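NAD nucleotidase (Haemophilus influenzae, PDB 3ZTV) hydrolyses NAD, as a periplasmic zinc-dependent 5'-nucleotidase and pyrophosphatase, to adenosine and nicotinamide riboside, and also acts on nucleoside monophosphates such as AMP. Local coordinates at residues A[21-26]-A[84-89]; A[41-46]-A[267-272]; A[66-71]-A[199-204]; A[75-80]-A[345-350]; A[96-101]-A[117-122]. All coordinates share one frame; numbering follows the deposited sequence.

Contact 1. Residues A[21-26]-A[84-89]; sequences HHSYLE and SADAAV. With ZN (zinc ion), chain C.
The carboxylate of Asp-86 is gripped by two polar side chains of the 21-26 loop. His-21 NE2 donates to Asp-86 OD1 at 2.8 Å. The bond is bent, with 145° at the hydrogen, and it meets OD1 on its anti side. The histidine ring and the carboxylate are well turned from each other, 58° between their planes. Ser-23 OG donates to Asp-86 OD2 at 2.7 Å, on the syn side. Both donors lie out of the carboxylate plane, His-21 the more so. The two oxygens thus have one partner each from the same loop, which should hinder rotation of the buried group. Ser-23 OG also hydrogen-bonds Thr-73 N.

The apolar part belongs to Leu-25. Its CD2 rests on Ala-85 CB at 3.9 Å and on Val-89 CG1 at 4.1 Å. Its other methyl, CD1, lies 3.4 Å from Asp-86 OD1, against this oxygen.

The backbone adds a type I' turn from His-21 to Tyr-24, with Tyr-24 N bonded to His-21 O. The turn sends His-22 the other way, to the metal. His-22 NE2 binds the zinc of chain C at 2.1 Å, and Asp-20, Asp-70 and water 1 complete the ligands. By holding His-21 and Ser-23, on either side of His-22 in the sequence, Asp-86 probably helps position the metal-binding loop.

The loop runs from strand 11-18 to strand 28-34 and leans on the first turns of helix 84-93. Helix 76-79 packs beside Ser-23 and Leu-25, and helix 337-353 meets Ala-85 and Ala-88.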
# COMPACT_ATOMS: atom_id res chain seq x y z
N HIS A 21 26.09 -10.74 -5.26
CA HIS A 21 27.22 -11.48 -5.81
C HIS A 21 26.87 -12.33 -7.04
O HIS A 21 27.75 -12.61 -7.85
CB HIS A 21 28.03 -12.25 -4.73
CG HIS A 21 27.55 -13.63 -4.40
ND1 HIS A 21 26.70 -13.89 -3.34
CD2 HIS A 21 27.87 -14.83 -4.93
CE1 HIS A 21 26.49 -15.19 -3.26
NE2 HIS A 21 27.20 -15.79 -4.21
N HIS A 22 25.59 -12.67 -7.21
CA HIS A 22 25.11 -13.27 -8.46
C HIS A 22 25.96 -14.47 -8.92
O HIS A 22 26.31 -14.58 -10.10
CB HIS A 22 25.02 -12.22 -9.56
CG HIS A 22 23.82 -11.33 -9.46
ND1 HIS A 22 22.56 -11.73 -9.85
CD2 HIS A 22 23.68 -10.04 -9.06
CE1 HIS A 22 21.70 -10.75 -9.66
NE2 HIS A 22 22.36 -9.70 -9.20
N SER A 23 26.33 -15.32 -7.97
CA SER A 23 27.06 -16.54 -8.28
C SER A 23 28.46 -16.32 -8.85
O SER A 23 29.03 -17.23 -9.46
CB SER A 23 26.23 -17.47 -9.18
OG SER A 23 25.01 -17.83 -8.55
N TYR A 24 29.02 -15.12 -8.63
CA TYR A 24 30.40 -14.84 -9.04
C TYR A 24 31.37 -15.39 -8.00
O TYR A 24 31.87 -14.64 -7.14
CB TYR A 24 30.63 -13.35 -9.27
CG TYR A 24 30.19 -12.88 -10.63
CD1 TYR A 24 28.85 -12.79 -10.96
CD2 TYR A 24 31.13 -12.54 -11.61
CE1 TYR A 24 28.44 -12.37 -12.22
CE2 TYR A 24 30.74 -12.12 -12.87
CZ TYR A 24 29.39 -12.03 -13.16
OH TYR A 24 29.01 -11.61 -14.42
N LEU A 25 31.64 -16.68 -8.07
CA LEU A 25 32.56 -17.29 -7.11
C LEU A 25 34.02 -16.97 -7.43
O LEU A 25 34.85 -16.89 -6.52
CB LEU A 25 32.36 -18.81 -7.06
CG LEU A 25 31.36 -19.31 -6.02
CD1 LEU A 25 30.00 -18.65 -6.16
CD2 LEU A 25 31.24 -20.83 -6.08
N GLU A 26 34.32 -16.78 -8.71
CA GLU A 26 35.68 -16.47 -9.14
C GLU A 26 35.81 -14.97 -9.37
O GLU A 26 34.80 -14.29 -9.50
CB GLU A 26 36.02 -17.22 -10.44
CG GLU A 26 36.06 -18.74 -10.31
CD GLU A 26 36.55 -19.42 -11.58
OE1 GLU A 26 37.63 -19.03 -12.08
OE2 GLU A 26 35.88 -20.34 -12.07
N SER A 84 23.80 -24.71 -4.62
CA SER A 84 24.62 -25.37 -3.60
C SER A 84 26.03 -24.79 -3.48
O SER A 84 26.60 -24.77 -2.40
CB SER A 84 24.68 -26.88 -3.82
OG SER A 84 25.40 -27.19 -4.98
N ALA A 85 26.60 -24.33 -4.60
CA ALA A 85 27.92 -23.72 -4.56
C ALA A 85 27.87 -22.38 -3.83
O ALA A 85 28.75 -22.07 -3.02
CB ALA A 85 28.47 -23.54 -5.97
N ASP A 86 26.83 -21.60 -4.11
CA ASP A 86 26.63 -20.32 -3.44
C ASP A 86 26.41 -20.53 -1.95
O ASP A 86 26.99 -19.83 -1.13
CB ASP A 86 25.48 -19.55 -4.08
CG ASP A 86 25.81 -19.08 -5.47
OD1 ASP A 86 26.72 -18.22 -5.58
OD2 ASP A 86 25.19 -19.55 -6.44
N ALA A 87 25.57 -21.50 -1.59
CA ALA A 87 25.34 -21.80 -0.18
C ALA A 87 26.64 -22.17 0.52
O ALA A 87 26.88 -21.75 1.66
CB ALA A 87 24.28 -22.90 -0.01
N ALA A 88 27.48 -22.96 -0.15
CA ALA A 88 28.72 -23.43 0.44
C ALA A 88 29.67 -22.28 0.78
O ALA A 88 30.24 -22.21 1.87
CB ALA A 88 29.40 -24.45 -0.48
N VAL A 89 29.86 -21.37 -0.17
CA VAL A 89 30.78 -20.26 0.07
C VAL A 89 30.20 -19.23 1.05
O VAL A 89 30.93 -18.64 1.86
CB VAL A 89 31.31 -19.60 -1.23
CG1 VAL A 89 32.07 -20.64 -2.09
CG2 VAL A 89 30.19 -18.95 -2.02
ZN ZN C . 21.39 -8.01 -8.39
O HOH W 1 19.62 -7.02 -8.78

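Contact 2. Residues A[41-46]-A[267-272]; sequences VDIGGF and YSAVVG
Ser-268 points its beta carbon at the glycine pair after strand 37-43, and CB lies 3.7 Å from Gly-45 N. From there OG turns between the backbone N and the carbonyl carbon (chi1 60°). This places it to accept a hydrogen bond from Gly-45 N at 2.9 Å, with 145° at the hydrogen. The same OG hydrogen-bonds Tyr-24 O, so one hydroxyl links two loops. Water 2 sits close by. It donates to Tyr-267 O at 2.9 Å and takes a weak second bond from Gly-45 N.

The carbonyl of Ser-268 presses on the neighbouring glycine, with its O only 3.0 Å from Gly-44 CA. That leaves no room for a beta carbon at Gly-44, whose phi is positive as well. Beside this close approach Ile-43 CD1 touches Ala-269 CB at 3.9 Å, the apolar edge of the contact.

Gly-45 is the N-cap residue of helix 46-59, and Phe-46 turns its ring edge-to-face with His-21. The contact ties the end of the 28-34/37-43 hairpin to the loop that enters strand 270-278 of the seven-stranded sheet. Two mixed sheets with helices outside them and metal-binding loops at their ends are the calcineurin-like metallophosphoesterase fold.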
# COMPACT_ATOMS: atom_id res chain seq x y z
N VAL A 41 42.55 -5.32 -14.83
CA VAL A 41 42.87 -5.98 -13.57
C VAL A 41 41.77 -6.99 -13.24
O VAL A 41 40.68 -6.93 -13.82
CB VAL A 41 42.99 -4.97 -12.41
CG1 VAL A 41 44.06 -3.92 -12.73
CG2 VAL A 41 41.64 -4.30 -12.11
N ASP A 42 42.06 -7.91 -12.32
CA ASP A 42 41.04 -8.82 -11.80
C ASP A 42 40.57 -8.35 -10.44
O ASP A 42 41.39 -7.93 -9.60
CB ASP A 42 41.59 -10.24 -11.69
CG ASP A 42 41.86 -10.86 -13.05
OD1 ASP A 42 41.06 -10.62 -13.98
OD2 ASP A 42 42.88 -11.57 -13.19
N ILE A 43 39.26 -8.41 -10.21
CA ILE A 43 38.65 -8.05 -8.93
C ILE A 43 37.70 -9.13 -8.45
O ILE A 43 37.19 -9.94 -9.23
CB ILE A 43 37.87 -6.72 -8.99
CG1 ILE A 43 36.87 -6.72 -10.16
CG2 ILE A 43 38.81 -5.54 -9.09
CD1 ILE A 43 35.85 -5.58 -10.09
N GLY A 44 37.50 -9.17 -7.14
CA GLY A 44 36.43 -9.96 -6.57
C GLY A 44 36.72 -11.44 -6.39
O GLY A 44 37.87 -11.86 -6.24
N GLY A 45 35.65 -12.22 -6.40
CA GLY A 45 35.72 -13.64 -6.10
C GLY A 45 35.43 -13.89 -4.63
O GLY A 45 35.75 -13.06 -3.77
N PHE A 46 34.81 -15.02 -4.33
CA PHE A 46 34.39 -15.28 -2.96
C PHE A 46 35.53 -15.65 -2.01
O PHE A 46 35.38 -15.52 -0.80
CB PHE A 46 33.26 -16.31 -2.89
CG PHE A 46 32.08 -15.84 -2.08
CD1 PHE A 46 32.07 -15.98 -0.69
CD2 PHE A 46 30.99 -15.24 -2.69
CE1 PHE A 46 31.00 -15.53 0.06
CE2 PHE A 46 29.91 -14.79 -1.94
CZ PHE A 46 29.92 -14.94 -0.56
N TYR A 267 28.78 -8.40 -7.68
CA TYR A 267 29.64 -9.43 -8.28
C TYR A 267 30.91 -9.72 -7.47
O TYR A 267 32.01 -9.84 -8.02
CB TYR A 267 29.98 -9.10 -9.74
CG TYR A 267 28.80 -8.95 -10.68
CD1 TYR A 267 27.53 -9.40 -10.33
CD2 TYR A 267 28.96 -8.38 -11.94
CE1 TYR A 267 26.44 -9.26 -11.20
CE2 TYR A 267 27.89 -8.25 -12.81
CZ TYR A 267 26.63 -8.69 -12.43
OH TYR A 267 25.56 -8.55 -13.29
N SER A 268 30.72 -9.84 -6.15
CA SER A 268 31.78 -10.14 -5.18
C SER A 268 32.97 -9.18 -5.19
O SER A 268 34.06 -9.56 -4.77
CB SER A 268 32.21 -11.63 -5.21
OG SER A 268 32.71 -12.04 -6.47
N ALA A 269 32.76 -7.93 -5.60
CA ALA A 269 33.89 -7.00 -5.79
C ALA A 269 34.27 -6.19 -4.56
O ALA A 269 35.41 -5.73 -4.47
CB ALA A 269 33.60 -6.06 -6.95
N VAL A 270 33.33 -6.03 -3.62
CA VAL A 270 33.50 -5.07 -2.52
C VAL A 270 33.02 -5.65 -1.21
O VAL A 270 31.98 -6.31 -1.15
CB VAL A 270 32.72 -3.75 -2.80
CG1 VAL A 270 32.52 -2.90 -1.53
CG2 VAL A 270 33.42 -2.94 -3.88
N VAL A 271 33.79 -5.38 -0.15
CA VAL A 271 33.29 -5.54 1.21
C VAL A 271 33.12 -4.14 1.79
O VAL A 271 34.10 -3.39 1.91
CB VAL A 271 34.25 -6.38 2.08
CG1 VAL A 271 33.89 -6.26 3.56
CG2 VAL A 271 34.23 -7.84 1.63
N GLY A 272 31.88 -3.77 2.12
CA GLY A 272 31.63 -2.50 2.77
C GLY A 272 31.89 -2.60 4.26
O GLY A 272 31.61 -3.62 4.88
O HOH W 2 33.98 -11.66 -9.11

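Contact 3. Residues A[66-71]-A[199-204]; sequences LHAGDA and ILLSHA. With ZN (zinc ion), chain B; ZN (zinc ion), chain C.
Asp-70 and His-203 face each other beside the two zinc ions. Asp-70 OD2 bridges the metals, 2.4 Å from the zinc of chain C and closer to that of chain B. Water 1 also bridges them. Asp-20 and His-22 complete the chain C site, while Asn-102 and Asp-226 serve the zinc of chain B. His-203 is probably a further ligand of the latter, and crosses Asp-70 at about a right angle. As modelled, NE2 hydrogen-bonds Asp-20, but the ring flip is doubtful: it turns the carbon CE1, not a nitrogen, to the zinc of chain B and crowds CD2 against Ala-68 O.

In the second shell Asp-70 OD1 accepts a hydrogen bond from His-103 N. Gly-69 N donates to His-67 ND1 at 3.1 Å, in the ring plane, and His-67 NE2 pairs with His-21. Ser-202 OG accepts from Ala-204 N, an ST turn.

Farther out, Leu-201 CD1 lies against Ala-68 CB at 3.7 Å and Leu-66 CB at 4.0 Å, and its CD2 nears His-67 O.

Strands 63-67 and 198-203 belong to different sheets that pack face to face here. The dinuclear site at their C-terminal ends, with a bridging aspartate, is the hallmark of metallophosphoesterases.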
# COMPACT_ATOMS: atom_id res chain seq x y z
N LEU A 66 26.76 -9.04 6.89
CA LEU A 66 25.47 -9.05 6.19
C LEU A 66 25.58 -9.27 4.68
O LEU A 66 26.55 -8.83 4.04
CB LEU A 66 24.75 -7.72 6.40
CG LEU A 66 24.58 -7.25 7.85
CD1 LEU A 66 24.04 -5.82 7.86
CD2 LEU A 66 23.69 -8.18 8.65
N HIS A 67 24.57 -9.94 4.13
CA HIS A 67 24.44 -10.13 2.69
C HIS A 67 23.07 -9.59 2.24
O HIS A 67 22.03 -10.09 2.69
CB HIS A 67 24.57 -11.61 2.34
CG HIS A 67 24.71 -11.88 0.87
ND1 HIS A 67 23.82 -11.40 -0.08
CD2 HIS A 67 25.63 -12.59 0.19
CE1 HIS A 67 24.21 -11.80 -1.28
NE2 HIS A 67 25.30 -12.53 -1.14
N ALA A 68 23.06 -8.55 1.41
CA ALA A 68 21.81 -7.88 1.06
C ALA A 68 21.05 -8.44 -0.16
O ALA A 68 20.24 -7.72 -0.77
CB ALA A 68 22.03 -6.38 0.91
N GLY A 69 21.28 -9.71 -0.51
CA GLY A 69 20.45 -10.40 -1.50
C GLY A 69 21.02 -10.57 -2.89
O GLY A 69 22.10 -10.04 -3.22
N ASP A 70 20.32 -11.35 -3.72
CA ASP A 70 20.81 -11.82 -5.02
C ASP A 70 22.16 -12.53 -4.88
O ASP A 70 23.18 -12.18 -5.51
CB ASP A 70 20.93 -10.69 -6.04
CG ASP A 70 19.60 -10.30 -6.69
OD1 ASP A 70 18.55 -10.93 -6.42
OD2 ASP A 70 19.65 -9.35 -7.50
N ALA A 71 22.15 -13.55 -4.03
CA ALA A 71 23.23 -14.50 -3.94
C ALA A 71 23.33 -15.30 -5.24
O ALA A 71 24.43 -15.61 -5.68
CB ALA A 71 23.01 -15.43 -2.76
N ILE A 199 18.34 -1.65 12.13
CA ILE A 199 19.03 -1.81 10.85
C ILE A 199 18.05 -2.43 9.87
O ILE A 199 17.37 -3.40 10.20
CB ILE A 199 20.22 -2.78 10.98
CG1 ILE A 199 21.14 -2.38 12.13
CG2 ILE A 199 20.97 -2.91 9.65
CD1 ILE A 199 21.75 -1.04 11.99
N LEU A 200 17.98 -1.88 8.66
CA LEU A 200 17.16 -2.45 7.60
C LEU A 200 18.10 -3.03 6.53
O LEU A 200 18.93 -2.31 5.96
CB LEU A 200 16.26 -1.36 7.01
CG LEU A 200 15.29 -1.78 5.91
CD1 LEU A 200 14.25 -2.73 6.47
CD2 LEU A 200 14.63 -0.56 5.29
N LEU A 201 17.98 -4.33 6.29
CA LEU A 201 18.76 -5.06 5.29
C LEU A 201 17.83 -5.25 4.10
O LEU A 201 16.94 -6.12 4.12
CB LEU A 201 19.22 -6.39 5.87
CG LEU A 201 20.12 -7.27 4.99
CD1 LEU A 201 21.38 -6.53 4.55
CD2 LEU A 201 20.47 -8.56 5.70
N SER A 202 17.98 -4.39 3.10
CA SER A 202 16.95 -4.20 2.08
C SER A 202 17.43 -4.33 0.64
O SER A 202 18.26 -3.55 0.17
CB SER A 202 16.27 -2.84 2.24
OG SER A 202 15.44 -2.57 1.13
N HIS A 203 16.85 -5.32 -0.05
CA HIS A 203 17.03 -5.49 -1.50
C HIS A 203 16.05 -4.63 -2.31
O HIS A 203 15.76 -4.95 -3.48
CB HIS A 203 16.89 -6.95 -1.94
CG HIS A 203 17.74 -7.28 -3.14
ND1 HIS A 203 17.31 -7.25 -4.45
CD2 HIS A 203 19.05 -7.60 -3.19
CE1 HIS A 203 18.32 -7.55 -5.25
NE2 HIS A 203 19.38 -7.77 -4.51
N ALA A 204 15.54 -3.55 -1.73
CA ALA A 204 14.61 -2.69 -2.46
C ALA A 204 15.27 -1.83 -3.53
O ALA A 204 14.57 -1.24 -4.36
CB ALA A 204 13.81 -1.80 -1.50
ZN ZN B . 18.35 -7.63 -7.35
ZN ZN C . 21.39 -8.01 -8.39
O HOH W 1 19.62 -7.02 -8.78

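Contact 4. Residues A[75-80]-A[345-350]; sequences TLYFTL and KYKSEK
Lys-350 lays its aliphatic chain across the ring of Tyr-77, and these two residues bury most of the surface. Lys-350 CD stands over the middle of the ring, 3.8 Å from its centroid and 7° off the normal. This is a CH-pi contact. Lys-350 CE lies over the same face near the rim, 3.5 Å from Tyr-77 CZ, with CE2 of the ring next. A bend at chi3 (73°) puts CE there. The two side chains cross at about a right angle.

Leu-80 and Leu-76 both meet the lysine chain from the short helix. Leu-80 CD1 meets Lys-350 CG at 3.7 Å, and Leu-76 CB approaches Lys-350 CD at 4.0 Å. The short helix 76-79 thus packs against helix 337-353. Thr-75 caps the short helix, with OG1 accepting from Tyr-77 N. Helix 337-353 leads toward the C-terminal nucleotidase domain, consistent with the long helix that connects the two domains in 5'-nucleotidases. Helices 423-429 and 545-555 of the C-terminal part also reach Leu-76 and Thr-79.

The edge of the tyrosine ring is held by the preceding turn of the long helix. Tyr-346 CB lies 3.9 Å from Tyr-77 CE1, and Lys-347 CB lies 3.4 Å from Tyr-77 OH. The phenol oxygen hydrogen-bonds Glu-26 OE2. Lys-347, extended beyond CG, carries its NZ to a salt bridge with Glu-26 OE1, so one carboxylate serves both residues.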
# COMPACT_ATOMS: atom_id res chain seq x y z
N THR A 75 26.04 -16.83 -13.33
CA THR A 75 27.12 -17.64 -13.89
C THR A 75 26.74 -19.11 -13.83
O THR A 75 25.73 -19.48 -13.22
CB THR A 75 28.43 -17.51 -13.09
OG1 THR A 75 28.32 -18.30 -11.90
CG2 THR A 75 28.75 -16.04 -12.73
N LEU A 76 27.56 -19.97 -14.45
CA LEU A 76 27.32 -21.41 -14.41
C LEU A 76 27.45 -21.99 -13.00
O LEU A 76 27.02 -23.12 -12.75
CB LEU A 76 28.24 -22.17 -15.37
CG LEU A 76 27.94 -22.02 -16.87
CD1 LEU A 76 29.00 -22.76 -17.68
CD2 LEU A 76 26.56 -22.57 -17.19
N TYR A 77 28.03 -21.24 -12.07
CA TYR A 77 28.08 -21.71 -10.68
C TYR A 77 26.69 -21.82 -10.07
O TYR A 77 26.48 -22.60 -9.14
CB TYR A 77 28.99 -20.83 -9.82
CG TYR A 77 30.46 -21.13 -10.00
CD1 TYR A 77 31.03 -22.30 -9.48
CD2 TYR A 77 31.30 -20.26 -10.68
CE1 TYR A 77 32.37 -22.58 -9.64
CE2 TYR A 77 32.66 -20.54 -10.85
CZ TYR A 77 33.18 -21.70 -10.32
OH TYR A 77 34.52 -22.01 -10.48
N PHE A 78 25.73 -21.04 -10.58
CA PHE A 78 24.35 -21.27 -10.19
C PHE A 78 23.74 -22.41 -11.00
O PHE A 78 23.24 -23.38 -10.43
CB PHE A 78 23.46 -20.04 -10.36
CG PHE A 78 22.03 -20.36 -10.11
CD1 PHE A 78 21.62 -20.70 -8.84
CD2 PHE A 78 21.13 -20.45 -11.15
CE1 PHE A 78 20.31 -21.05 -8.59
CE2 PHE A 78 19.81 -20.81 -10.91
CZ PHE A 78 19.41 -21.11 -9.63
N THR A 79 23.76 -22.26 -12.32
CA THR A 79 23.08 -23.15 -13.24
C THR A 79 23.39 -24.63 -13.01
O THR A 79 22.50 -25.46 -13.03
CB THR A 79 23.44 -22.78 -14.68
OG1 THR A 79 23.26 -21.36 -14.85
CG2 THR A 79 22.56 -23.53 -15.68
N LEU A 80 24.66 -24.94 -12.78
CA LEU A 80 25.07 -26.34 -12.73
C LEU A 80 24.97 -26.94 -11.34
O LEU A 80 25.10 -28.16 -11.18
CB LEU A 80 26.49 -26.50 -13.28
CG LEU A 80 26.62 -26.04 -14.73
CD1 LEU A 80 28.08 -26.07 -15.18
CD2 LEU A 80 25.77 -26.91 -15.64
N LYS A 345 37.11 -27.37 -5.79
CA LYS A 345 36.21 -28.50 -5.95
C LYS A 345 35.09 -28.19 -6.95
O LYS A 345 34.81 -28.98 -7.85
CB LYS A 345 35.61 -28.93 -4.61
CG LYS A 345 34.60 -30.05 -4.71
CD LYS A 345 34.01 -30.43 -3.36
CE LYS A 345 33.09 -29.34 -2.83
NZ LYS A 345 32.51 -29.71 -1.51
N TYR A 346 34.44 -27.03 -6.77
CA TYR A 346 33.33 -26.66 -7.64
C TYR A 346 33.78 -26.33 -9.06
O TYR A 346 33.07 -26.62 -10.03
CB TYR A 346 32.49 -25.52 -7.04
CG TYR A 346 31.61 -25.97 -5.90
CD1 TYR A 346 30.53 -26.81 -6.13
CD2 TYR A 346 31.85 -25.55 -4.60
CE1 TYR A 346 29.72 -27.23 -5.08
CE2 TYR A 346 31.05 -25.97 -3.55
CZ TYR A 346 29.99 -26.81 -3.80
OH TYR A 346 29.18 -27.23 -2.77
N LYS A 347 34.95 -25.72 -9.19
CA LYS A 347 35.50 -25.41 -10.50
C LYS A 347 35.75 -26.69 -11.32
O LYS A 347 35.41 -26.76 -12.50
CB LYS A 347 36.78 -24.59 -10.37
CG LYS A 347 37.31 -24.05 -11.69
CD LYS A 347 38.44 -23.06 -11.46
CE LYS A 347 38.84 -22.37 -12.76
NZ LYS A 347 39.83 -21.29 -12.53
N SER A 348 36.35 -27.70 -10.68
CA SER A 348 36.56 -28.99 -11.33
C SER A 348 35.24 -29.66 -11.71
O SER A 348 35.09 -30.18 -12.82
CB SER A 348 37.37 -29.90 -10.40
OG SER A 348 38.70 -29.42 -10.26
N GLU A 349 34.27 -29.65 -10.80
CA GLU A 349 32.95 -30.21 -11.10
C GLU A 349 32.28 -29.45 -12.24
O GLU A 349 31.68 -30.05 -13.14
CB GLU A 349 32.05 -30.20 -9.86
CG GLU A 349 32.47 -31.17 -8.76
CD GLU A 349 31.57 -31.10 -7.53
OE1 GLU A 349 30.42 -30.63 -7.66
OE2 GLU A 349 32.01 -31.52 -6.44
N LYS A 350 32.39 -28.12 -12.20
CA LYS A 350 31.79 -27.27 -13.22
C LYS A 350 32.30 -27.63 -14.62
O LYS A 350 31.52 -27.69 -15.58
CB LYS A 350 32.04 -25.79 -12.90
CG LYS A 350 31.34 -24.82 -13.84
CD LYS A 350 31.48 -23.38 -13.35
CE LYS A 350 32.88 -22.86 -13.58
NZ LYS A 350 33.11 -22.51 -15.00

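Contact 5. Residues A[96-101]-A[117-122]; sequences HYFTLG and EPLKIP
Phe-98 N donates to Pro-122 O at 3.0 Å, with 152° at the hydrogen, where strand 97-99 meets the incoming 117-122 loop at a steep angle. The same oxygen is approached by Tyr-97 CA at 3.4 Å, a CA-H...O contact. Pro-122 O therefore faces two donors from adjacent residues. CB, CG and CD of Pro-122 gather at His-96 O, CD at 3.3 Å. Pro-122 CB also touches Tyr-97 CD1 at 4.1 Å. The phenol end of Tyr-97 hydrogen-bonds Asp-144.

Ile-121 points its CG2 at the strand backbone, 3.9 Å from Tyr-97 C, and the same methyl reaches Phe-98 CB. Phe-98 has CG anti to the backbone N (chi1 170°), which puts CG on the side of the 117-122 segment. The ring atom Phe-98 CD2 then meets Leu-119 CD2 at 3.8 Å, and the two side chains cross at about a right angle. Met-90 of helix 84-93 packs on both of them, and Phe-98 also stands edge-to-face with His-67.

The loop follows helix 108-116 and runs into strand 123-124, which lies parallel to 97-99. The contact thus closes a beta-alpha-beta crossover at the edge of the sheet. Its chemistry is one backbone bond set among apolar contacts. The one bond probably helps set where the chain joins the sheet edge. Leu-119 joins Phe-98 to helix 84-93, and Ile-121 covers the strand backbone.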
# COMPACT_ATOMS: atom_id res chain seq x y z
N HIS A 96 26.03 -13.21 9.44
CA HIS A 96 24.97 -13.23 10.45
C HIS A 96 23.57 -13.28 9.84
O HIS A 96 22.67 -13.93 10.39
CB HIS A 96 25.07 -12.01 11.36
CG HIS A 96 26.32 -11.96 12.18
ND1 HIS A 96 26.59 -12.84 13.20
CD2 HIS A 96 27.36 -11.10 12.13
CE1 HIS A 96 27.77 -12.54 13.73
NE2 HIS A 96 28.24 -11.47 13.11
N TYR A 97 23.37 -12.55 8.74
CA TYR A 97 22.05 -12.47 8.09
C TYR A 97 22.16 -12.31 6.59
O TYR A 97 23.09 -11.66 6.09
CB TYR A 97 21.21 -11.31 8.64
CG TYR A 97 21.05 -11.33 10.15
CD1 TYR A 97 20.10 -12.15 10.76
CD2 TYR A 97 21.84 -10.53 10.97
CE1 TYR A 97 19.96 -12.18 12.13
CE2 TYR A 97 21.69 -10.56 12.35
CZ TYR A 97 20.75 -11.37 12.92
OH TYR A 97 20.63 -11.38 14.29
N PHE A 98 21.18 -12.88 5.89
CA PHE A 98 21.00 -12.78 4.44
C PHE A 98 19.56 -12.35 4.23
O PHE A 98 18.66 -12.87 4.90
CB PHE A 98 21.22 -14.17 3.84
CG PHE A 98 20.84 -14.32 2.38
CD1 PHE A 98 21.47 -13.60 1.38
CD2 PHE A 98 19.89 -15.27 2.01
CE1 PHE A 98 21.13 -13.78 0.04
CE2 PHE A 98 19.56 -15.46 0.69
CZ PHE A 98 20.18 -14.73 -0.30
N THR A 99 19.32 -11.41 3.32
CA THR A 99 17.94 -11.09 2.94
C THR A 99 17.68 -11.55 1.50
O THR A 99 18.58 -11.61 0.67
CB THR A 99 17.60 -9.58 3.14
OG1 THR A 99 16.18 -9.43 3.28
CG2 THR A 99 18.08 -8.74 1.98
N LEU A 100 16.43 -11.90 1.22
CA LEU A 100 16.05 -12.30 -0.13
C LEU A 100 16.09 -11.15 -1.12
O LEU A 100 15.62 -10.05 -0.82
CB LEU A 100 14.64 -12.91 -0.13
CG LEU A 100 14.39 -14.10 0.80
CD1 LEU A 100 12.91 -14.47 0.76
CD2 LEU A 100 15.26 -15.28 0.38
N GLY A 101 16.68 -11.41 -2.29
CA GLY A 101 16.59 -10.49 -3.41
C GLY A 101 15.51 -10.90 -4.39
O GLY A 101 14.61 -11.71 -4.06
N GLU A 117 17.99 -24.90 1.57
CA GLU A 117 18.22 -26.16 2.28
C GLU A 117 19.66 -26.28 2.79
O GLU A 117 19.87 -26.50 3.98
CB GLU A 117 17.82 -27.38 1.42
CG GLU A 117 17.98 -28.73 2.12
CD GLU A 117 16.95 -28.97 3.22
OE1 GLU A 117 16.26 -28.01 3.63
OE2 GLU A 117 16.84 -30.13 3.67
N PRO A 118 20.67 -26.12 1.90
CA PRO A 118 22.06 -26.18 2.36
C PRO A 118 22.54 -24.90 3.08
O PRO A 118 23.55 -24.95 3.78
CB PRO A 118 22.85 -26.39 1.06
CG PRO A 118 21.99 -25.83 -0.01
CD PRO A 118 20.57 -26.08 0.44
N LEU A 119 21.83 -23.78 2.91
CA LEU A 119 22.27 -22.50 3.48
C LEU A 119 22.03 -22.47 4.99
O LEU A 119 20.91 -22.72 5.45
CB LEU A 119 21.54 -21.34 2.79
CG LEU A 119 21.94 -19.93 3.21
CD1 LEU A 119 23.35 -19.63 2.75
CD2 LEU A 119 20.96 -18.91 2.66
N LYS A 120 23.07 -22.17 5.76
CA LYS A 120 22.95 -22.14 7.21
C LYS A 120 22.96 -20.72 7.79
O LYS A 120 22.87 -20.53 9.01
CB LYS A 120 24.04 -23.01 7.86
CG LYS A 120 23.97 -24.48 7.42
CD LYS A 120 22.55 -25.02 7.57
CE LYS A 120 22.39 -26.39 6.94
NZ LYS A 120 20.96 -26.84 6.93
N ILE A 121 23.04 -19.73 6.92
CA ILE A 121 22.96 -18.33 7.31
C ILE A 121 21.49 -17.97 7.59
O ILE A 121 20.63 -18.22 6.74
CB ILE A 121 23.49 -17.43 6.17
CG1 ILE A 121 24.91 -17.84 5.74
CG2 ILE A 121 23.41 -15.96 6.55
CD1 ILE A 121 25.90 -18.04 6.89
N PRO A 122 21.19 -17.36 8.75
CA PRO A 122 19.80 -16.95 9.01
C PRO A 122 19.27 -16.01 7.93
O PRO A 122 19.97 -15.08 7.51
CB PRO A 122 19.90 -16.21 10.34
CG PRO A 122 21.04 -16.89 11.04
CD PRO A 122 22.05 -17.19 9.94

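Overall arrangement
Contacts 1, 2 and 3 are buried, and contact 5 is largely so. Contact 4 is only partly buried, with lysines at its surface. Contacts 1 and 3 share the chain C zinc and water 1, and His-21 and His-67 join them. Contacts 2, 3 and 5 all reach the seven-stranded sheet; 3 and 5 lie on its neighbouring strands 63-67 and 97-99. Contacts 1 and 4 meet through Glu-26, Tyr-77, Ser-23 and Thr-75. Contact 1 is polar at its core; contact 3 combines metal ligands with an apolar patch between two sheets. At the sheet edge contact 5 is mostly apolar. Contact 4 relies on lysine methylenes over a ring.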